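Local coordinates for Lactamase_B domain-containing protein (Bacillus lehensis G1, PDB 7EV5) that is probably a zinc-dependent, dual-activity hydrolase of the metallo-beta-lactamase fold, resembling both B3 metallo-beta-lactamases and glyoxalase II, at residues 146-157 and 170-181. Sequence-based numbering, arbitrary orientation.
Sequences LFSGDVLFQQSI and LLASIHNKILPL. With ZN (zinc ion), chain C.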
loop_
_atom_site.group_PDB
_atom_site.type_symbol
_atom_site.label_atom_id
_atom_site.label_comp_id
_atom_site.label_asym_id
_atom_site.label_seq_id
_atom_site.Cartn_x
_atom_site.Cartn_y
_atom_site.Cartn_z
ATOM N N LEU A 146 -5.640 6.629 5.937
ATOM C CA LEU A 146 -5.674 6.291 4.521
ATOM C C LEU A 146 -4.370 5.591 4.169
ATOM O O LEU A 146 -3.290 6.181 4.286
ATOM C CB LEU A 146 -5.826 7.563 3.683
ATOM C CG LEU A 146 -5.789 7.382 2.160
ATOM C CD1 LEU A 146 -7.068 6.750 1.651
ATOM C CD2 LEU A 146 -5.545 8.745 1.501
ATOM N N PHE A 147 -4.466 4.344 3.714
ATOM C CA PHE A 147 -3.291 3.600 3.261
ATOM C C PHE A 147 -3.234 3.790 1.752
ATOM O O PHE A 147 -3.868 3.059 0.998
ATOM C CB PHE A 147 -3.396 2.142 3.689
ATOM C CG PHE A 147 -3.572 1.982 5.174
ATOM C CD1 PHE A 147 -2.470 2.003 6.010
ATOM C CD2 PHE A 147 -4.835 1.851 5.733
ATOM C CE1 PHE A 147 -2.608 1.871 7.368
ATOM C CE2 PHE A 147 -4.988 1.727 7.108
ATOM C CZ PHE A 147 -3.878 1.738 7.931
ATOM N N SER A 148 -2.474 4.800 1.319
ATOM C CA SER A 148 -2.508 5.274 -0.063
ATOM C C SER A 148 -1.249 4.945 -0.863
ATOM O O SER A 148 -1.065 5.486 -1.956
ATOM C CB SER A 148 -2.788 6.779 -0.100
ATOM O OG SER A 148 -2.015 7.478 0.870
ATOM N N GLY A 149 -0.379 4.084 -0.351
ATOM C CA GLY A 149 0.780 3.696 -1.137
ATOM C C GLY A 149 1.637 4.886 -1.526
ATOM O O GLY A 149 1.971 5.741 -0.698
ATOM N N ASP A 150 2.013 4.945 -2.806
ATOM C CA ASP A 150 3.032 5.879 -3.268
ATOM C C ASP A 150 2.444 7.062 -4.023
ATOM O O ASP A 150 3.121 7.645 -4.866
ATOM C CB ASP A 150 4.093 5.159 -4.102
ATOM C CG ASP A 150 4.952 4.209 -3.277
ATOM O OD1 ASP A 150 4.700 4.061 -2.065
ATOM O OD2 ASP A 150 5.861 3.585 -3.868
ATOM N N VAL A 151 1.213 7.452 -3.709
ATOM C CA VAL A 151 0.608 8.597 -4.382
ATOM C C VAL A 151 1.075 9.908 -3.760
ATOM O O VAL A 151 1.506 10.834 -4.462
ATOM C CB VAL A 151 -0.924 8.450 -4.343
ATOM C CG1 VAL A 151 -1.592 9.707 -4.846
ATOM C CG2 VAL A 151 -1.354 7.250 -5.184
ATOM N N LEU A 152 0.989 10.005 -2.435
ATOM C CA LEU A 152 1.186 11.250 -1.701
ATOM C C LEU A 152 2.067 10.955 -0.501
ATOM O O LEU A 152 1.751 10.067 0.297
ATOM C CB LEU A 152 -0.163 11.803 -1.221
ATOM C CG LEU A 152 -0.148 13.054 -0.343
ATOM C CD1 LEU A 152 0.457 14.243 -1.088
ATOM C CD2 LEU A 152 -1.538 13.378 0.173
ATOM N N PHE A 153 3.165 11.693 -0.364
ATOM C CA PHE A 153 4.051 11.538 0.776
ATOM C C PHE A 153 4.056 12.832 1.569
ATOM O O PHE A 153 3.508 13.852 1.145
ATOM C CB PHE A 153 5.488 11.263 0.319
ATOM C CG PHE A 153 5.623 10.098 -0.624
ATOM C CD1 PHE A 153 5.285 8.809 -0.222
ATOM C CD2 PHE A 153 6.125 10.279 -1.906
ATOM C CE1 PHE A 153 5.436 7.727 -1.095
ATOM C CE2 PHE A 153 6.276 9.204 -2.780
ATOM C CZ PHE A 153 5.926 7.921 -2.376
ATOM N N GLN A 154 4.686 12.788 2.738
ATOM C CA GLN A 154 4.967 14.014 3.469
ATOM C C GLN A 154 5.966 14.832 2.662
ATOM O O GLN A 154 7.103 14.403 2.451
ATOM C CB GLN A 154 5.544 13.667 4.836
ATOM C CG GLN A 154 5.728 14.872 5.736
ATOM C CD GLN A 154 6.538 14.534 6.962
ATOM O OE1 GLN A 154 7.724 14.205 6.867
ATOM N NE2 GLN A 154 5.897 14.584 8.126
ATOM N N GLN A 155 5.529 15.989 2.166
ATOM C CA GLN A 155 6.351 16.953 1.428
ATOM C C GLN A 155 6.703 16.556 -0.004
ATOM O O GLN A 155 7.479 17.269 -0.652
ATOM C CB GLN A 155 7.626 17.361 2.184
ATOM C CG GLN A 155 7.383 18.244 3.391
ATOM C CD GLN A 155 6.861 19.608 2.996
ATOM O OE1 GLN A 155 5.730 19.968 3.317
ATOM N NE2 GLN A 155 7.682 20.370 2.287
ATOM N N SER A 156 6.165 15.462 -0.535
ATOM C CA SER A 156 6.418 15.124 -1.931
ATOM C C SER A 156 5.270 14.263 -2.435
ATOM O O SER A 156 4.321 13.973 -1.704
ATOM C CB SER A 156 7.776 14.440 -2.146
ATOM O OG SER A 156 7.834 13.154 -1.551
ATOM N N ILE A 157 5.359 13.876 -3.707
ATOM C CA ILE A 157 4.365 13.019 -4.338
ATOM C C ILE A 157 5.081 11.874 -5.046
ATOM O O ILE A 157 6.300 11.882 -5.224
ATOM C CB ILE A 157 3.425 13.784 -5.297
ATOM C CG1 ILE A 157 4.202 14.374 -6.477
ATOM C CG2 ILE A 157 2.673 14.875 -4.551
ATOM C CD1 ILE A 157 3.300 15.074 -7.484
ATOM N N LEU A 170 -1.552 11.241 -11.855
ATOM C CA LEU A 170 -1.252 11.305 -10.430
ATOM C C LEU A 170 -1.848 12.557 -9.797
ATOM O O LEU A 170 -2.453 12.491 -8.723
ATOM C CB LEU A 170 0.258 11.265 -10.206
ATOM C CG LEU A 170 0.608 11.316 -8.721
ATOM C CD1 LEU A 170 0.074 10.062 -8.053
ATOM C CD2 LEU A 170 2.100 11.401 -8.545
ATOM N N LEU A 171 -1.707 13.707 -10.459
ATOM C CA LEU A 171 -2.232 14.937 -9.873
ATOM C C LEU A 171 -3.751 14.916 -9.783
ATOM O O LEU A 171 -4.328 15.435 -8.820
ATOM C CB LEU A 171 -1.743 16.154 -10.653
ATOM C CG LEU A 171 -0.314 16.558 -10.301
ATOM C CD1 LEU A 171 0.150 17.654 -11.200
ATOM C CD2 LEU A 171 -0.210 16.982 -8.838
ATOM N N ALA A 172 -4.418 14.321 -10.771
ATOM C CA ALA A 172 -5.864 14.162 -10.679
ATOM C C ALA A 172 -6.250 13.233 -9.538
ATOM O O ALA A 172 -7.202 13.511 -8.806
ATOM C CB ALA A 172 -6.426 13.662 -12.005
ATOM N N SER A 173 -5.551 12.103 -9.388
ATOM C CA SER A 173 -5.820 11.243 -8.236
ATOM C C SER A 173 -5.710 12.013 -6.931
ATOM O O SER A 173 -6.568 11.884 -6.049
ATOM C CB SER A 173 -4.877 10.034 -8.202
ATOM O OG SER A 173 -5.141 9.167 -9.281
ATOM N N ILE A 174 -4.667 12.829 -6.794
ATOM C CA ILE A 174 -4.456 13.570 -5.556
ATOM C C ILE A 174 -5.569 14.588 -5.336
ATOM O O ILE A 174 -6.222 14.601 -4.288
ATOM C CB ILE A 174 -3.060 14.212 -5.539
ATOM C CG1 ILE A 174 -1.991 13.124 -5.442
ATOM C CG2 ILE A 174 -2.931 15.193 -4.374
ATOM C CD1 ILE A 174 -0.585 13.630 -5.657
ATOM N N HIS A 175 -5.807 15.456 -6.320
ATOM C CA HIS A 175 -6.778 16.526 -6.125
ATOM C C HIS A 175 -8.210 16.007 -6.070
ATOM O O HIS A 175 -9.020 16.511 -5.282
ATOM C CB HIS A 175 -6.634 17.564 -7.233
ATOM C CG HIS A 175 -5.422 18.425 -7.089
ATOM N ND1 HIS A 175 -5.227 19.259 -6.009
ATOM C CD2 HIS A 175 -4.333 18.574 -7.879
ATOM C CE1 HIS A 175 -4.078 19.893 -6.146
ATOM N NE2 HIS A 175 -3.518 19.501 -7.277
ATOM N N ASN A 176 -8.549 15.017 -6.903
ATOM C CA ASN A 176 -9.941 14.606 -7.051
ATOM C C ASN A 176 -10.356 13.492 -6.104
ATOM O O ASN A 176 -11.550 13.370 -5.808
ATOM C CB ASN A 176 -10.245 14.179 -8.493
ATOM C CG ASN A 176 -9.993 15.288 -9.499
ATOM O OD1 ASN A 176 -9.998 16.466 -9.155
ATOM N ND2 ASN A 176 -9.737 14.903 -10.749
ATOM N N LYS A 177 -9.418 12.680 -5.628
ATOM C CA LYS A 177 -9.773 11.524 -4.818
ATOM C C LYS A 177 -9.185 11.534 -3.416
ATOM O O LYS A 177 -9.841 11.065 -2.484
ATOM C CB LYS A 177 -9.354 10.246 -5.550
ATOM C CG LYS A 177 -10.022 10.132 -6.924
ATOM C CD LYS A 177 -9.580 8.902 -7.661
ATOM C CE LYS A 177 -10.306 8.817 -8.991
ATOM N NZ LYS A 177 -9.745 7.735 -9.848
ATOM N N ILE A 178 -7.971 12.043 -3.232
ATOM C CA ILE A 178 -7.325 11.984 -1.925
ATOM C C ILE A 178 -7.602 13.226 -1.093
ATOM O O ILE A 178 -8.108 13.128 0.030
ATOM C CB ILE A 178 -5.824 11.710 -2.080
ATOM C CG1 ILE A 178 -5.654 10.288 -2.601
ATOM C CG2 ILE A 178 -5.089 11.912 -0.753
ATOM C CD1 ILE A 178 -4.241 9.860 -2.717
ATOM N N LEU A 179 -7.277 14.399 -1.629
ATOM C CA LEU A 179 -7.431 15.623 -0.850
ATOM C C LEU A 179 -8.862 15.948 -0.415
ATOM O O LEU A 179 -8.999 16.648 0.603
ATOM C CB LEU A 179 -6.746 16.806 -1.548
ATOM C CG LEU A 179 -5.234 16.653 -1.740
ATOM C CD1 LEU A 179 -4.654 17.875 -2.433
ATOM C CD2 LEU A 179 -4.518 16.385 -0.423
ATOM N N PRO A 180 -9.935 15.519 -1.096
ATOM C CA PRO A 180 -11.284 15.765 -0.542
ATOM C C PRO A 180 -11.596 15.000 0.740
ATOM O O PRO A 180 -12.615 15.298 1.378
ATOM C CB PRO A 180 -12.228 15.344 -1.679
ATOM C CG PRO A 180 -11.401 15.426 -2.905
ATOM C CD PRO A 180 -10.020 15.009 -2.480
ATOM N N LEU A 181 -10.777 14.024 1.134
ATOM C CA LEU A 181 -11.016 13.299 2.371
ATOM C C LEU A 181 -10.812 14.225 3.577
ATOM O O LEU A 181 -10.182 15.279 3.459
ATOM C CB LEU A 181 -10.071 12.101 2.449
ATOM C CG LEU A 181 -10.397 11.000 1.445
ATOM C CD1 LEU A 181 -9.288 9.964 1.398
ATOM C CD2 LEU A 181 -11.732 10.344 1.788
HETATM ZN ZN ZN C . 7.218 2.260 -3.097
HETATM O O HOH W 1 7.367 1.821 -5.044
#
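Apolar side-chain packing joins L146, V151, L152 and I157 to one side of helix 167-178, which covers strand 145-149 and the zinc-bearing turn that follows it. In all eleven pairs of residues in touch the closest atoms are carbons, and the two segments together bury 490 Å². V151 and I178 lose the most surface to this contact. V151 CG1, anti to the backbone N (chi1 172°), reaches between L170, I174 and I178, residues spaced one helical turn apart. The fit is tight, since V151 CG1 lies 3.4 Å from I178 CD1 and 3.5 Å from I174 CG1, both shorter than usual van der Waals contact. L170 CD1 touches the same methyl at 3.6 Å.

This is the outer layer of the alpha-beta/beta-alpha sandwich of the metallo-beta-lactamase fold, with the helix laid on the sheet containing strands 136-140, 145-149 and 186-189. A type II' turn runs from S148 to V151; within it the CB of D150 points away from the helix, while V151 CG1 packs on it. D150 OD2 binds a zinc ion at 2.0 Å, a site completed by D58, H59, H191 and a water; D150 also belongs to the second site, with H54, H56 and H131.

Towards the C-terminal end of the helix, I178 CG2 sits 3.9 Å from L146 CD2, the two side chains crossing at about a right angle, while L152 CD2 approaches that same CG2, the L152 and I178 side chains running past each other in opposite directions. Beyond the helix, L181 CD1 meets both methyls of L146. At the other end, I157 CG2 packs on I174 CD1 at 3.7 Å, and I157 CD1 lies 4.0 Å from L170 CD2. Hydrogen bonds from S173 OG to P129 O and from K177 NZ to H127 O join the helix to the end of strand 121-127 and the residues after it.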